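Local coordinates for siderophore-interacting protein (Aeromonas hydrophila, PDB 6K2L) that binds FAD and probably reduces ferric siderophores, so that the iron they carry can be released inside the cell, at residues H24-C29 / N113-G118; L95-A100 / L121-P126; E195-L200 / E222-P227. The protein carries 1 engineered substitution. All blocks are in the same frame, centred on the assembly; numbering follows the deposited sequence.

Contact 1: residues H24-C29 / N113-G118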
loop_
_atom_site.group_PDB
_atom_site.type_symbol
_atom_site.label_atom_id
_atom_site.label_comp_id
_atom_site.label_asym_id
_atom_site.label_seq_id
_atom_site.Cartn_x
_atom_site.Cartn_y
_atom_site.Cartn_z
ATOM N N HIS A 24 0.578 -1.892 24.338
ATOM C CA HIS A 24 -0.785 -1.395 24.181
ATOM C C HIS A 24 -1.188 -1.231 22.719
ATOM O O HIS A 24 -2.027 -0.393 22.393
ATOM C CB HIS A 24 -0.976 -0.084 24.924
ATOM C CG HIS A 24 -0.838 -0.217 26.399
ATOM N ND1 HIS A 24 0.391 -0.293 27.022
ATOM C CD2 HIS A 24 -1.768 -0.320 27.378
ATOM C CE1 HIS A 24 0.213 -0.417 28.326
ATOM N NE2 HIS A 24 -1.088 -0.439 28.569
ATOM N N LEU A 25 -0.606 -2.022 21.832
ATOM C CA LEU A 25 -0.992 -2.020 20.429
ATOM C C LEU A 25 -0.968 -3.464 19.951
ATOM O O LEU A 25 0.094 -4.087 19.872
ATOM C CB LEU A 25 -0.069 -1.125 19.597
ATOM C CG LEU A 25 -0.702 -0.784 18.232
ATOM C CD1 LEU A 25 -1.942 0.112 18.406
ATOM C CD2 LEU A 25 0.298 -0.196 17.233
ATOM N N ARG A 26 -2.133 -4.004 19.649
ATOM C CA ARG A 26 -2.280 -5.431 19.389
ATOM C C ARG A 26 -2.709 -5.634 17.942
ATOM O O ARG A 26 -3.785 -5.182 17.547
ATOM C CB ARG A 26 -3.289 -6.045 20.361
ATOM C CG ARG A 26 -3.465 -7.534 20.182
ATOM C CD ARG A 26 -4.278 -8.131 21.312
ATOM N NE ARG A 26 -3.397 -8.415 22.444
ATOM C CZ ARG A 26 -3.784 -8.450 23.712
ATOM N NH1 ARG A 26 -5.058 -8.244 24.025
ATOM N NH2 ARG A 26 -2.898 -8.699 24.661
ATOM N N ARG A 27 -1.861 -6.286 17.155
ATOM C CA ARG A 27 -2.112 -6.533 15.735
ATOM C C ARG A 27 -2.838 -7.863 15.597
ATOM O O ARG A 27 -2.251 -8.931 15.836
ATOM C CB ARG A 27 -0.807 -6.565 14.940
ATOM C CG ARG A 27 -0.963 -7.028 13.482
ATOM C CD ARG A 27 0.154 -6.467 12.573
ATOM N NE ARG A 27 0.427 -5.077 12.914
ATOM C CZ ARG A 27 1.627 -4.498 12.887
ATOM N NH1 ARG A 27 2.702 -5.189 12.505
ATOM N NH2 ARG A 27 1.738 -3.217 13.250
ATOM N N ILE A 28 -4.107 -7.804 15.202
ATOM C CA ILE A 28 -4.930 -8.985 15.009
ATOM C C ILE A 28 -5.029 -9.236 13.515
ATOM O O ILE A 28 -5.379 -8.335 12.742
ATOM C CB ILE A 28 -6.312 -8.802 15.642
ATOM C CG1 ILE A 28 -6.174 -8.692 17.167
ATOM C CG2 ILE A 28 -7.196 -9.917 15.215
ATOM C CD1 ILE A 28 -7.465 -8.252 17.880
ATOM N N CYS A 29 -4.660 -10.435 13.098
ATOM C CA CYS A 29 -4.632 -10.789 11.691
ATOM C C CYS A 29 -5.824 -11.677 11.392
ATOM O O CYS A 29 -5.989 -12.733 12.004
ATOM C CB CYS A 29 -3.335 -11.502 11.335
ATOM S SG CYS A 29 -3.441 -12.257 9.710
ATOM N N ASN A 113 -9.152 -7.503 23.884
ATOM C CA ASN A 113 -8.579 -8.110 25.082
ATOM C C ASN A 113 -8.761 -9.623 25.087
ATOM O O ASN A 113 -7.801 -10.373 25.324
ATOM C CB ASN A 113 -9.193 -7.482 26.328
ATOM C CG ASN A 113 -8.908 -6.005 26.407
ATOM O OD1 ASN A 113 -8.102 -5.490 25.627
ATOM N ND2 ASN A 113 -9.569 -5.302 27.326
ATOM N N GLU A 114 -9.968 -10.100 24.795
ATOM C CA GLU A 114 -10.202 -11.531 24.903
ATOM C C GLU A 114 -9.719 -12.314 23.695
ATOM O O GLU A 114 -9.761 -13.553 23.727
ATOM C CB GLU A 114 -11.682 -11.793 25.122
ATOM C CG GLU A 114 -12.161 -11.343 26.477
ATOM C CD GLU A 114 -13.677 -11.414 26.588
ATOM O OE1 GLU A 114 -14.300 -12.080 25.714
ATOM O OE2 GLU A 114 -14.244 -10.851 27.561
ATOM N N VAL A 115 -9.219 -11.632 22.666
ATOM C CA VAL A 115 -9.089 -12.238 21.347
ATOM C C VAL A 115 -8.275 -13.520 21.423
ATOM O O VAL A 115 -7.244 -13.594 22.099
ATOM C CB VAL A 115 -8.488 -11.228 20.348
ATOM C CG1 VAL A 115 -6.997 -10.949 20.629
ATOM C CG2 VAL A 115 -8.674 -11.734 18.920
ATOM N N LYS A 116 -8.760 -14.543 20.739
ATOM C CA LYS A 116 -8.094 -15.821 20.558
ATOM C C LYS A 116 -8.085 -16.130 19.074
ATOM O O LYS A 116 -8.946 -15.651 18.331
ATOM C CB LYS A 116 -8.826 -16.944 21.305
ATOM C CG LYS A 116 -8.034 -17.577 22.413
ATOM C CD LYS A 116 -7.690 -16.569 23.509
ATOM C CE LYS A 116 -7.521 -17.281 24.870
ATOM N NZ LYS A 116 -6.632 -16.545 25.856
ATOM N N PRO A 117 -7.138 -16.921 18.604
ATOM C CA PRO A 117 -7.279 -17.457 17.249
ATOM C C PRO A 117 -8.576 -18.246 17.172
ATOM O O PRO A 117 -8.943 -18.955 18.111
ATOM C CB PRO A 117 -6.039 -18.343 17.076
ATOM C CG PRO A 117 -5.055 -17.814 18.120
ATOM C CD PRO A 117 -5.923 -17.396 19.276
ATOM N N GLY A 118 -9.313 -18.067 16.079
ATOM C CA GLY A 118 -10.617 -18.685 15.938
ATOM C C GLY A 118 -11.800 -17.794 16.281
ATOM O O GLY A 118 -12.939 -18.163 15.963
#

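Contact 2: residues L95-A100 / L121-P126. With FAD (flavin-adenine dinucleotide), chain C.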
loop_
_atom_site.group_PDB
_atom_site.type_symbol
_atom_site.label_atom_id
_atom_site.label_comp_id
_atom_site.label_asym_id
_atom_site.label_seq_id
_atom_site.Cartn_x
_atom_site.Cartn_y
_atom_site.Cartn_z
ATOM N N LEU A 95 -5.879 -9.901 6.536
ATOM C CA LEU A 95 -6.182 -8.501 6.779
ATOM C C LEU A 95 -5.819 -8.171 8.223
ATOM O O LEU A 95 -6.300 -8.836 9.132
ATOM C CB LEU A 95 -7.670 -8.217 6.511
ATOM C CG LEU A 95 -8.001 -6.721 6.534
ATOM C CD1 LEU A 95 -8.845 -6.346 5.362
ATOM C CD2 LEU A 95 -8.661 -6.334 7.856
ATOM N N ASP A 96 -4.993 -7.146 8.443
ATOM C CA ASP A 96 -4.481 -6.776 9.766
ATOM C C ASP A 96 -5.205 -5.563 10.326
ATOM O O ASP A 96 -5.250 -4.512 9.689
ATOM C CB ASP A 96 -2.988 -6.421 9.695
ATOM C CG ASP A 96 -2.111 -7.630 9.572
ATOM O OD1 ASP A 96 -2.620 -8.739 9.843
ATOM O OD2 ASP A 96 -0.918 -7.473 9.199
ATOM N N ILE A 97 -5.716 -5.677 11.539
ATOM C CA ILE A 97 -6.228 -4.517 12.257
ATOM C C ILE A 97 -5.463 -4.373 13.561
ATOM O O ILE A 97 -5.340 -5.353 14.306
ATOM C CB ILE A 97 -7.728 -4.647 12.539
ATOM C CG1 ILE A 97 -8.473 -4.880 11.236
ATOM C CG2 ILE A 97 -8.215 -3.381 13.205
ATOM C CD1 ILE A 97 -9.968 -5.273 11.470
ATOM N N ASP A 98 -4.976 -3.151 13.854
ATOM C CA ASP A 98 -4.231 -2.867 15.087
ATOM C C ASP A 98 -5.101 -2.147 16.126
ATOM O O ASP A 98 -5.559 -1.018 15.890
ATOM C CB ASP A 98 -3.003 -2.007 14.809
ATOM C CG ASP A 98 -1.910 -2.731 14.029
ATOM O OD1 ASP A 98 -2.023 -3.953 13.738
ATOM O OD2 ASP A 98 -0.904 -2.043 13.712
ATOM N N PHE A 99 -5.264 -2.766 17.295
ATOM C CA PHE A 99 -6.126 -2.278 18.374
ATOM C C PHE A 99 -5.306 -1.550 19.440
ATOM O O PHE A 99 -4.369 -2.131 20.004
ATOM C CB PHE A 99 -6.880 -3.459 19.010
ATOM C CG PHE A 99 -8.036 -3.941 18.190
ATOM C CD1 PHE A 99 -7.824 -4.714 17.043
ATOM C CD2 PHE A 99 -9.339 -3.602 18.532
ATOM C CE1 PHE A 99 -8.891 -5.132 16.259
ATOM C CE2 PHE A 99 -10.411 -4.029 17.752
ATOM C CZ PHE A 99 -10.185 -4.794 16.624
ATOM N N ALA A 100 -5.664 -0.291 19.730
ATOM C CA ALA A 100 -5.062 0.440 20.855
ATOM C C ALA A 100 -5.689 -0.069 22.151
ATOM O O ALA A 100 -6.808 0.304 22.498
ATOM C CB ALA A 100 -5.252 1.950 20.708
ATOM N N LEU A 121 -14.999 -11.906 13.541
ATOM C CA LEU A 121 -15.239 -10.465 13.441
ATOM C C LEU A 121 -15.856 -10.138 12.086
ATOM O O LEU A 121 -15.291 -10.491 11.045
ATOM C CB LEU A 121 -13.951 -9.649 13.613
ATOM C CG LEU A 121 -14.173 -8.165 13.906
ATOM C CD1 LEU A 121 -14.495 -8.007 15.382
ATOM C CD2 LEU A 121 -12.930 -7.350 13.538
ATOM N N ALA A 122 -17.009 -9.475 12.097
ATOM C CA ALA A 122 -17.598 -8.994 10.861
ATOM C C ALA A 122 -16.984 -7.647 10.513
ATOM O O ALA A 122 -16.726 -6.816 11.397
ATOM C CB ALA A 122 -19.113 -8.877 10.987
ATOM N N ILE A 123 -16.711 -7.440 9.226
ATOM C CA ILE A 123 -16.199 -6.151 8.773
ATOM C C ILE A 123 -16.886 -5.734 7.481
ATOM O O ILE A 123 -17.260 -6.564 6.642
ATOM C CB ILE A 123 -14.664 -6.133 8.577
ATOM C CG1 ILE A 123 -14.252 -7.064 7.437
ATOM C CG2 ILE A 123 -13.945 -6.505 9.865
ATOM C CD1 ILE A 123 -13.132 -6.514 6.620
ATOM N N SER A 124 -17.050 -4.420 7.353
ATOM C CA SER A 124 -17.576 -3.740 6.182
ATOM C C SER A 124 -16.509 -3.632 5.101
ATOM O O SER A 124 -15.395 -4.147 5.232
ATOM C CB SER A 124 -18.010 -2.344 6.565
ATOM O OG SER A 124 -16.854 -1.519 6.492
ATOM N N GLY A 125 -16.813 -2.893 4.042
ATOM C CA GLY A 125 -15.834 -2.571 3.033
ATOM C C GLY A 125 -15.138 -1.279 3.399
ATOM O O GLY A 125 -15.468 -0.645 4.407
ATOM N N PRO A 126 -14.161 -0.860 2.597
ATOM C CA PRO A 126 -13.378 0.324 2.951
ATOM C C PRO A 126 -14.021 1.624 2.485
ATOM O O PRO A 126 -14.701 1.691 1.459
ATOM C CB PRO A 126 -12.032 0.071 2.252
ATOM C CG PRO A 126 -12.287 -1.001 1.217
ATOM C CD PRO A 126 -13.718 -1.463 1.333
HETATM P PA FAD C . -15.856 2.620 23.423
HETATM O O1A FAD C . -16.950 1.656 23.756
HETATM O O2A FAD C . -16.091 3.501 22.189
HETATM O O5B FAD C . -15.521 3.691 24.594
HETATM C C5B FAD C . -15.358 3.286 25.970
HETATM C C4B FAD C . -14.545 4.287 26.766
HETATM O O4B FAD C . -13.135 4.109 26.501
HETATM C C3B FAD C . -14.823 5.769 26.523
HETATM O O3B FAD C . -14.683 6.499 27.740
HETATM C C2B FAD C . -13.751 6.151 25.492
HETATM O O2B FAD C . -13.355 7.521 25.511
HETATM C C1B FAD C . -12.577 5.283 25.931
HETATM N N9A FAD C . -11.749 4.854 24.832
HETATM C C8A FAD C . -12.173 4.436 23.595
HETATM N N7A FAD C . -11.200 4.065 22.794
HETATM C C5A FAD C . -10.060 4.240 23.566
HETATM C C6A FAD C . -8.696 4.022 23.301
HETATM N N6A FAD C . -8.241 3.529 22.148
HETATM N N1A FAD C . -7.808 4.310 24.288
HETATM C C2A FAD C . -8.270 4.788 25.447
HETATM N N3A FAD C . -9.537 5.023 25.813
HETATM C C4A FAD C . -10.385 4.722 24.825
HETATM N N1 FAD C . -8.888 2.801 17.122
HETATM C C2 FAD C . -7.954 1.805 17.146
HETATM O O2 FAD C . -7.622 1.248 18.195
HETATM N N3 FAD C . -7.340 1.405 15.970
HETATM C C4 FAD C . -7.574 1.919 14.718
HETATM O O4 FAD C . -6.969 1.473 13.743
HETATM C C4X FAD C . -8.580 2.967 14.696
HETATM N N5 FAD C . -8.882 3.519 13.526
HETATM C C5X FAD C . -9.825 4.516 13.512
HETATM C C6 FAD C . -10.134 5.120 12.301
HETATM C C7 FAD C . -11.065 6.153 12.229
HETATM C C7M FAD C . -11.387 6.763 10.888
HETATM C C8 FAD C . -11.730 6.569 13.399
HETATM C C8M FAD C . -12.779 7.653 13.359
HETATM C C9 FAD C . -11.433 5.953 14.611
HETATM C C9A FAD C . -10.484 4.942 14.679
HETATM N N10 FAD C . -10.139 4.335 15.904
HETATM C C10 FAD C . -9.176 3.346 15.951
HETATM C "C1'" FAD C . -10.776 4.773 17.159
HETATM C "C2'" FAD C . -11.755 3.762 17.759
HETATM O "O2'" FAD C . -12.960 3.674 16.992
HETATM C "C3'" FAD C . -12.084 4.198 19.189
HETATM O "O3'" FAD C . -10.944 3.947 20.008
HETATM C "C4'" FAD C . -13.302 3.510 19.802
HETATM O "O4'" FAD C . -13.839 4.358 20.821
HETATM C "C5'" FAD C . -12.949 2.143 20.348
HETATM O "O5'" FAD C . -14.155 1.471 20.755
HETATM P P FAD C . -14.238 0.681 22.119
HETATM O O1P FAD C . -15.492 -0.196 22.016
HETATM O O2P FAD C . -13.001 -0.035 22.425
HETATM O O3P FAD C . -14.491 1.834 23.198
#

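Contact 3: residues E195-L200 / E222-P227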
loop_
_atom_site.group_PDB
_atom_site.type_symbol
_atom_site.label_atom_id
_atom_site.label_comp_id
_atom_site.label_asym_id
_atom_site.label_seq_id
_atom_site.Cartn_x
_atom_site.Cartn_y
_atom_site.Cartn_z
ATOM N N GLU A 195 -5.145 13.775 28.465
ATOM C CA GLU A 195 -5.320 15.127 28.979
ATOM C C GLU A 195 -4.115 15.991 28.668
ATOM O O GLU A 195 -4.263 17.196 28.417
ATOM C CB GLU A 195 -5.572 15.088 30.493
ATOM C CG GLU A 195 -7.003 14.631 30.858
ATOM C CD GLU A 195 -7.070 13.684 32.079
ATOM O OE1 GLU A 195 -7.461 14.152 33.188
ATOM O OE2 GLU A 195 -6.737 12.473 31.919
ATOM N N GLU A 196 -2.930 15.387 28.655
ATOM C CA GLU A 196 -1.666 16.122 28.628
ATOM C C GLU A 196 -1.211 16.356 27.181
ATOM O O GLU A 196 -0.205 15.823 26.720
ATOM C CB GLU A 196 -0.619 15.366 29.446
ATOM C CG GLU A 196 -1.211 14.588 30.647
ATOM C CD GLU A 196 -0.167 13.925 31.575
ATOM O OE1 GLU A 196 0.571 13.012 31.129
ATOM O OE2 GLU A 196 -0.104 14.314 32.768
ATOM N N THR A 197 -1.968 17.191 26.463
ATOM C CA THR A 197 -1.666 17.467 25.064
ATOM C C THR A 197 -0.767 18.678 24.873
ATOM O O THR A 197 -0.154 18.820 23.806
ATOM C CB THR A 197 -2.943 17.716 24.260
ATOM O OG1 THR A 197 -3.599 18.897 24.755
ATOM C CG2 THR A 197 -3.891 16.523 24.343
ATOM N N ALA A 198 -0.690 19.556 25.870
ATOM C CA ALA A 198 -0.030 20.842 25.668
ATOM C C ALA A 198 1.422 20.722 25.224
ATOM O O ALA A 198 1.808 21.485 24.324
ATOM C CB ALA A 198 -0.141 21.705 26.931
ATOM N N PRO A 199 2.269 19.832 25.770
ATOM C CA PRO A 199 3.643 19.739 25.209
ATOM C C PRO A 199 3.647 19.451 23.709
ATOM O O PRO A 199 4.263 20.207 22.937
ATOM C CB PRO A 199 4.289 18.607 26.029
ATOM C CG PRO A 199 3.470 18.532 27.292
ATOM C CD PRO A 199 2.068 18.861 26.864
ATOM N N LEU A 200 2.947 18.392 23.269
ATOM C CA LEU A 200 2.848 18.111 21.838
ATOM C C LEU A 200 2.401 19.343 21.057
ATOM O O LEU A 200 3.004 19.677 20.033
ATOM C CB LEU A 200 1.892 16.946 21.578
ATOM C CG LEU A 200 1.942 16.306 20.182
ATOM C CD1 LEU A 200 1.596 14.833 20.250
ATOM C CD2 LEU A 200 1.021 17.006 19.184
ATOM N N GLU A 222 -9.700 13.734 20.338
ATOM C CA GLU A 222 -10.242 15.027 19.905
ATOM C C GLU A 222 -9.332 16.201 20.268
ATOM O O GLU A 222 -9.190 17.156 19.477
ATOM C CB GLU A 222 -11.620 15.233 20.515
ATOM C CG GLU A 222 -12.495 16.149 19.713
ATOM C CD GLU A 222 -13.581 16.795 20.565
ATOM O OE1 GLU A 222 -13.235 17.393 21.623
ATOM O OE2 GLU A 222 -14.772 16.691 20.172
ATOM N N GLY A 223 -8.725 16.147 21.466
ATOM C CA GLY A 223 -7.819 17.164 21.983
ATOM C C GLY A 223 -6.472 17.288 21.295
ATOM O O GLY A 223 -5.641 18.104 21.702
ATOM N N LEU A 224 -6.206 16.448 20.298
ATOM C CA LEU A 224 -5.113 16.674 19.364
ATOM C C LEU A 224 -5.613 17.226 18.038
ATOM O O LEU A 224 -5.014 18.158 17.491
ATOM C CB LEU A 224 -4.340 15.374 19.114
ATOM C CG LEU A 224 -3.608 14.752 20.291
ATOM C CD1 LEU A 224 -3.411 13.275 20.034
ATOM C CD2 LEU A 224 -2.271 15.424 20.508
ATOM N N VAL A 225 -6.713 16.669 17.512
ATOM C CA VAL A 225 -7.161 17.040 16.173
ATOM C C VAL A 225 -7.609 18.487 16.136
ATOM O O VAL A 225 -7.271 19.235 15.210
ATOM C CB VAL A 225 -8.282 16.105 15.700
ATOM C CG1 VAL A 225 -8.894 16.635 14.408
ATOM C CG2 VAL A 225 -7.741 14.705 15.506
ATOM N N VAL A 226 -8.368 18.911 17.137
ATOM C CA VAL A 226 -9.016 20.218 17.054
ATOM C C VAL A 226 -8.023 21.373 17.210
ATOM O O VAL A 226 -8.019 22.291 16.367
ATOM C CB VAL A 226 -10.167 20.283 18.066
ATOM C CG1 VAL A 226 -10.587 21.722 18.293
ATOM C CG2 VAL A 226 -11.323 19.428 17.543
ATOM N N PRO A 227 -7.169 21.396 18.239
ATOM C CA PRO A 227 -6.191 22.486 18.310
ATOM C C PRO A 227 -5.301 22.560 17.089
ATOM O O PRO A 227 -4.985 23.670 16.646
ATOM C CB PRO A 227 -5.388 22.177 19.584
ATOM C CG PRO A 227 -5.675 20.753 19.922
ATOM C CD PRO A 227 -7.068 20.501 19.409
HETATM O O HOH W 1 -5.893 19.854 23.432
#

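Contact 1: residues H24-C29 / N113-G118
The guanidinium of Arg26, drawn up against Asn113, is gripped on several of its N-H groups at once: NE forms a salt bridge with OD1 of Asp20, and NH1 gives a hydrogen bond to the carbonyl of Ala112 in the last turn of helix 107-114. That second bond brings the edge of the flat group up to the backbone, where Arg26 NH1 lies 3.7 Å from Asn113 CA, close to the guanidinium plane. The CB of Asn113 points away from the strand, and its OD1 stays 4.4 Å from Arg26 NH1, with no hydrogen bond between them. Two polar partners therefore fix the rotation of the arginine, and the acceptor at the helix terminus is a main-chain oxygen. A chain extended as far as CD, with CG anti to the backbone N (chi1 -178°), and then bent at chi3 (-84°) lets the head turn toward the helix.

In the six-stranded antiparallel barrel of the FAD-binding domain, strand 25-31 lies between strands 11-20 and 94-100. Arg26 and Ile28 lie on the same face of the sheet as Ile97 and Phe99, and the end of helix 107-114 with the loop after it packs over that inner face. Beyond the charged group the contact becomes apolar. Arg26 and Val115 slide past each other in opposite directions, Arg26 CD passing 4.0 Å from Val115 CG1. Ile28 instead meets Val115 tip to tip: its CD1 sits in the fork of the valine, 3.8 Å from Val115 CG2 and 3.9 Å from Val115 CG1. Ile18 of strand 11-20 also touches Val115, while Phe99 touches Ile28.

Contact 2: residues L95-A100 / L121-P126
Leu121 opens the contact by meeting Ile97 tip to tip, with Leu121 CD2 4.2 Å from Ile97 CD1. Its CG is anti to the backbone N (chi1 -164°), which extends the branch across the barrel interior; Ile49 and Leu51 flank it. Two residues on, Ile123 reaches two partners with different branches: its CG2 lies 4.5 Å from Ile97 CD1, and its CD1 lies 4.5 Å from Leu95 CD1. These are loose van der Waals contacts between strands that are not sheet neighbours. Their directions differ by 103°, as can happen when side chains meet through the middle of a closed barrel, here that of the FAD-binding domain. Strand 95-100 has a second task: its inward residues fill the core, while its backbone holds the flavin. Asp98 O accepts from FAD N3 at 3.0 Å, and Ala100 N donates to FAD O2 at 2.9 Å, both nearly straight, so that the pyrimidine end of the ring is read by main-chain atoms. Past Ile123 the second segment leaves the core. Ser124 OG donates to Gly125 O at 2.7 Å, in the carbonyl plane on a lone pair, and is also bonded to Lys48 N. Pro126 then packs against Tyr38 and Ala45.

Contact 3: residues E195-L200 / E222-P227
Thr197 lays its methyl against the peptide of Gly223, and its rotamer decides which branch does so. With OG1 between the backbone N and the carbonyl carbon (chi1 64°), CG2 falls beside the backbone N and comes to 3.5 Å from Gly223 O. The hydroxyl of Thr197 is too far from that oxygen for a direct bond, with OG1 3.8 Å from Gly223 O. One water spans the difference: it lies 2.8 Å from Thr197 OG1 and donates to Gly223 O, at a distance of 2.5 Å that is too short to be taken literally. The carbonyl has reason to accept from solvent. Four residues further on stands Pro227, which has no N-H to offer, so helix 222-235 is kinked there and the usual helical bond to Gly223 O is missing.

Deeper in, the contact is wholly apolar. Leu200 and Leu224 cross at about a right angle, and a single methyl of the latter rests between two of the former: Leu224 CD2 is 3.9 Å from Leu200 CD1 and 3.9 Å from Leu200 CD2. The CB of Leu224 is not aimed at the other segment, but with CG beside the backbone N (chi1 -64°) the end of the chain swings back to it. Both leucines also rest on Val142 of strand 138-144. The first turn of helix 222-235 and the region leading into helix 198-205, packed together on one face of a parallel sheet ordered 3-2-1-4-5, are characteristic of the Rossmann-like nucleotide-binding domain of ferredoxin reductase relatives.

How the contacts relate
Contacts 1 and 2 belong to one barrel and touch through neighbouring strands 25-31 and 94-100: Arg27 NE meets Asp98 OD1 in a salt bridge of 2.8 Å, and Arg26 O pairs with Phe99 N at 2.8 Å, a probable hydrogen bond. Helix 107-114 follows one strand of contact 2 and precedes the other. Contact 2 is buried and apolar between its segments; contact 1, only partly buried, adds a partly exposed arginine whose charge is met by Asp20. Contact 3 lies in the other domain, about 26 Å from contact 2 between centres. It is also partly buried; its polar part is a hydroxyl and a backbone carbonyl that probably share a water, with no charged group taking part.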